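Local coordinates for protein putative O-Methyltransferase (Corynebacterium glutamicum, PDB 3DR5) that is probably an S-adenosyl-L-methionine-dependent O-methyltransferase whose substrate is not established, at residues R191-E194 against G195-V198; G135-P139 against M140-A144. All blocks are in the same frame, centred on the assembly; numbering follows the deposited sequence.

Interaction 1: residues R191-E194 against G195-V198; sequences RSIE and GAHV
Ile193 and Ala196 meet across a chain reversal, the isoleucine laying its CG1 branch alongside the methyl CB of Ala196, with Ile193 CG1 3.7 Å from Ala196 CB. The further carbon of that branch, Ile193 CD1, is modelled closer to the same methyl than two carbons can sit, so its exact position is doubtful. CB of Ala196 points at the loop residues. Both side chains also touch Trp150 of helix 142-152. At the open mouth of the bend, Arg191 comes alongside Val198 with its aliphatic stem, and Arg191 CG stands 4.5 Å from Val198 CG1, a loose contact. The guanidinium is engaged apart from this pair, NH1 forming a salt bridge with Asp187. At the apex, Gly195 takes the positive phi of 73° that glycine favours. The directions from CA of Arg191 to CA of Glu194 and from CA of Gly195 to CA of Val198 lie 160° apart, a nearly full reversal. The bend thus delivers the chain from helix 178-190 into strand 196-201, outermost in the sheet of this chain, while Thr15 and Asn76 of the second subunit pack on Arg191 and His197. Since the side chains meet by apolar touches, and the sheet-type backbone hydrogen bonds of Gly195 and His197 go to Ala213 and Thr211, the reversal probably owes its shape to these outside bonds, to Trp150 and to the glycine conformation.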
loop_
_atom_site.group_PDB
_atom_site.type_symbol
_atom_site.label_atom_id
_atom_site.label_comp_id
_atom_site.label_asym_id
_atom_site.label_seq_id
_atom_site.Cartn_x
_atom_site.Cartn_y
_atom_site.Cartn_z
ATOM N N ARG A 191 14.595 -9.314 -4.289
ATOM C CA ARG A 191 13.718 -10.348 -4.828
ATOM C C ARG A 191 14.187 -11.770 -4.523
ATOM O O ARG A 191 13.496 -12.739 -4.831
ATOM C CB ARG A 191 13.564 -10.161 -6.337
ATOM C CG ARG A 191 12.697 -8.964 -6.732
ATOM C CD ARG A 191 12.981 -8.528 -8.159
ATOM N NE ARG A 191 13.487 -9.646 -8.944
ATOM C CZ ARG A 191 14.469 -9.552 -9.831
ATOM N NH1 ARG A 191 15.066 -8.390 -10.056
ATOM N NH2 ARG A 191 14.857 -10.628 -10.494
ATOM N N SER A 192 15.350 -11.889 -3.892
ATOM C CA SER A 192 15.913 -13.191 -3.565
ATOM C C SER A 192 15.664 -13.599 -2.117
ATOM O O SER A 192 15.787 -14.778 -1.776
ATOM C CB SER A 192 17.423 -13.191 -3.817
ATOM O OG SER A 192 18.138 -12.639 -2.710
ATOM N N ILE A 193 15.317 -12.642 -1.258
ATOM C CA ILE A 193 15.128 -12.976 0.140
ATOM C C ILE A 193 13.856 -13.766 0.378
ATOM O O ILE A 193 12.831 -13.527 -0.249
ATOM C CB ILE A 193 15.251 -11.699 1.033
ATOM C CG1 ILE A 193 14.253 -11.742 2.173
ATOM C CG2 ILE A 193 15.139 -10.451 0.190
ATOM C CD1 ILE A 193 13.680 -10.385 2.508
ATOM N N GLU A 194 13.946 -14.720 1.298
ATOM C CA GLU A 194 12.847 -15.619 1.597
ATOM C C GLU A 194 11.940 -15.171 2.731
ATOM O O GLU A 194 12.392 -14.563 3.697
ATOM C CB GLU A 194 13.421 -17.006 1.892
ATOM C CG GLU A 194 12.508 -18.175 1.551
ATOM C CD GLU A 194 12.567 -18.562 0.084
ATOM O OE1 GLU A 194 13.552 -18.190 -0.592
ATOM O OE2 GLU A 194 11.637 -19.254 -0.386
ATOM N N GLY A 195 10.659 -15.489 2.604
ATOM C CA GLY A 195 9.713 -15.089 3.621
ATOM C C GLY A 195 9.468 -13.592 3.537
ATOM O O GLY A 195 9.181 -12.939 4.542
ATOM N N ALA A 196 9.606 -13.037 2.335
ATOM C CA ALA A 196 9.382 -11.605 2.102
ATOM C C ALA A 196 8.354 -11.412 1.012
ATOM O O ALA A 196 8.332 -12.167 0.032
ATOM C CB ALA A 196 10.658 -10.910 1.669
ATOM N N HIS A 197 7.489 -10.413 1.176
ATOM C CA HIS A 197 6.545 -10.076 0.113
ATOM C C HIS A 197 7.155 -8.816 -0.504
ATOM O O HIS A 197 7.485 -7.845 0.197
ATOM C CB HIS A 197 5.157 -9.724 0.641
ATOM C CG HIS A 197 4.496 -10.826 1.388
ATOM N ND1 HIS A 197 4.218 -12.051 0.822
ATOM C CD2 HIS A 197 4.014 -10.870 2.648
ATOM C CE1 HIS A 197 3.589 -12.803 1.705
ATOM N NE2 HIS A 197 3.453 -12.110 2.821
ATOM N N VAL A 198 7.332 -8.833 -1.817
ATOM C CA VAL A 198 7.903 -7.693 -2.524
ATOM C C VAL A 198 6.857 -7.049 -3.420
ATOM O O VAL A 198 6.249 -7.717 -4.253
ATOM C CB VAL A 198 9.117 -8.120 -3.391
ATOM C CG1 VAL A 198 9.670 -6.922 -4.153
ATOM C CG2 VAL A 198 10.197 -8.745 -2.500
#

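Interaction 2: residues G135-P139 against M140-A144; sequences GQVSP and MDLKA
Val137 and Leu142 provide the apolar part of this turn, their branches meeting at an oblique angle with Val137 CG2 3.7 Å from Leu142 CD2. The other leucine branch lies against the proline backbone, Leu142 CD1 being 3.7 Å from Pro139 CA, and Leu142 also touches Ala186 of helix 178-190. Val137 CB also lies 4.0 Å from Asp141 CB, the two side chains set aslant. In the backbone, Asp141 N is hydrogen-bonded to Ser138 O at 2.8 Å, fairly straight at 154° about the hydrogen, although the donor stands 49° out of the carbonyl plane. With Pro139 and Met140 (a selenomethionine) in helical conformations between them, this closes a type I turn. It leads from strand 130-135, the fourth strand along the chain of the Rossmann-like sheet, towards helix 142-152; in related methyltransferases the loop after this strand borders the cofactor site. A further polar link passes through water. Asp141 CG is anti to its own carbonyl carbon (chi1 -75°), placing the carboxylate on the Ser138 side, where one water accepts from Ser138 N at 3.0 Å and donates to Asp141 OD2 at a short 2.5 Å.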
loop_
_atom_site.group_PDB
_atom_site.type_symbol
_atom_site.label_atom_id
_atom_site.label_comp_id
_atom_site.label_asym_id
_atom_site.label_seq_id
_atom_site.Cartn_x
_atom_site.Cartn_y
_atom_site.Cartn_z
ATOM N N GLY A 135 12.851 4.199 4.166
ATOM C CA GLY A 135 14.215 4.589 3.882
ATOM C C GLY A 135 14.370 5.438 2.628
ATOM O O GLY A 135 13.835 5.111 1.565
ATOM N N GLN A 136 15.054 6.566 2.772
ATOM C CA GLN A 136 15.339 7.433 1.640
ATOM C C GLN A 136 16.869 7.518 1.634
ATOM O O GLN A 136 17.475 8.347 2.319
ATOM C CB GLN A 136 14.741 8.839 1.814
ATOM C CG GLN A 136 15.087 9.759 0.652
ATOM C CD GLN A 136 14.075 9.708 -0.476
ATOM O OE1 GLN A 136 14.396 9.319 -1.600
ATOM N NE2 GLN A 136 12.845 10.105 -0.183
ATOM N N VAL A 137 17.494 6.656 0.847
ATOM C CA VAL A 137 18.950 6.592 0.778
ATOM C C VAL A 137 19.450 6.569 -0.660
ATOM O O VAL A 137 18.654 6.552 -1.605
ATOM C CB VAL A 137 19.470 5.324 1.509
ATOM C CG1 VAL A 137 19.023 5.342 2.968
ATOM C CG2 VAL A 137 18.928 4.060 0.827
ATOM N N SER A 138 20.772 6.575 -0.819
ATOM C CA SER A 138 21.369 6.506 -2.144
ATOM C C SER A 138 21.291 5.044 -2.574
ATOM O O SER A 138 21.317 4.134 -1.735
ATOM C CB SER A 138 22.833 6.938 -2.115
ATOM O OG SER A 138 22.937 8.313 -1.820
ATOM N N PRO A 139 21.187 4.801 -3.884
ATOM C CA PRO A 139 21.107 3.445 -4.435
ATOM C C PRO A 139 22.257 2.552 -3.983
ATOM O O PRO A 139 22.127 1.326 -3.961
ATOM C CB PRO A 139 21.090 3.671 -5.960
ATOM C CG PRO A 139 21.432 5.136 -6.151
ATOM C CD PRO A 139 20.941 5.819 -4.918
HETATM N N MSE A 140 23.383 3.162 -3.626
HETATM C CA MSE A 140 24.532 2.376 -3.181
HETATM C C MSE A 140 24.367 1.895 -1.740
HETATM O O MSE A 140 25.080 1.001 -1.287
HETATM C CB MSE A 140 25.837 3.177 -3.361
HETATM C CG MSE A 140 26.281 3.290 -4.840
HETATM SE SE MSE A 140 27.901 2.294 -5.311
HETATM C CE MSE A 140 27.839 0.893 -3.971
ATOM N N ASP A 141 23.412 2.480 -1.023
ATOM C CA ASP A 141 23.150 2.089 0.359
ATOM C C ASP A 141 21.951 1.143 0.513
ATOM O O ASP A 141 21.718 0.611 1.599
ATOM C CB ASP A 141 22.900 3.325 1.221
ATOM C CG ASP A 141 24.166 4.094 1.527
ATOM O OD1 ASP A 141 25.187 3.435 1.787
ATOM O OD2 ASP A 141 24.138 5.346 1.532
ATOM N N LEU A 142 21.208 0.916 -0.571
ATOM C CA LEU A 142 20.002 0.092 -0.502
ATOM C C LEU A 142 20.121 -1.294 0.082
ATOM O O LEU A 142 19.356 -1.662 0.980
ATOM C CB LEU A 142 19.315 0.031 -1.870
ATOM C CG LEU A 142 18.645 1.321 -2.368
ATOM C CD1 LEU A 142 18.233 1.154 -3.823
ATOM C CD2 LEU A 142 17.431 1.645 -1.504
ATOM N N LYS A 143 21.089 -2.044 -0.420
ATOM C CA LYS A 143 21.337 -3.393 0.043
ATOM C C LYS A 143 21.674 -3.386 1.532
ATOM O O LYS A 143 21.132 -4.173 2.315
ATOM C CB LYS A 143 22.512 -3.994 -0.729
ATOM C CG LYS A 143 22.300 -5.432 -1.186
ATOM C CD LYS A 143 23.508 -6.320 -0.906
ATOM C CE LYS A 143 23.297 -7.152 0.359
ATOM N NZ LYS A 143 24.419 -8.094 0.632
ATOM N N ALA A 144 22.575 -2.495 1.921
ATOM C CA ALA A 144 22.996 -2.400 3.313
ATOM C C ALA A 144 21.817 -2.014 4.199
ATOM O O ALA A 144 21.699 -2.490 5.329
ATOM C CB ALA A 144 24.132 -1.379 3.454
HETATM O O HOH W 1 22.347 7.095 1.678
#

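From the N terminus, interaction 2 comes first: it closes the turn between strand 130-135 and helix 142-152. The chain then runs through that helix, strand 157-161 and helix 178-190 before interaction 1 closes the bend into strand 196-201. The two are in series, so neither nests within nor crosses the other. Their centres lie about 17 Å apart and their nearest atoms about 8 Å, without direct contact. Helices mediate between them: helix 142-152, which continues from interaction 2, carries Trp150 to interaction 1, while helix 178-190 leads into interaction 1 and sends Tyr189 to a cation-pi contact with Lys143 of interaction 2.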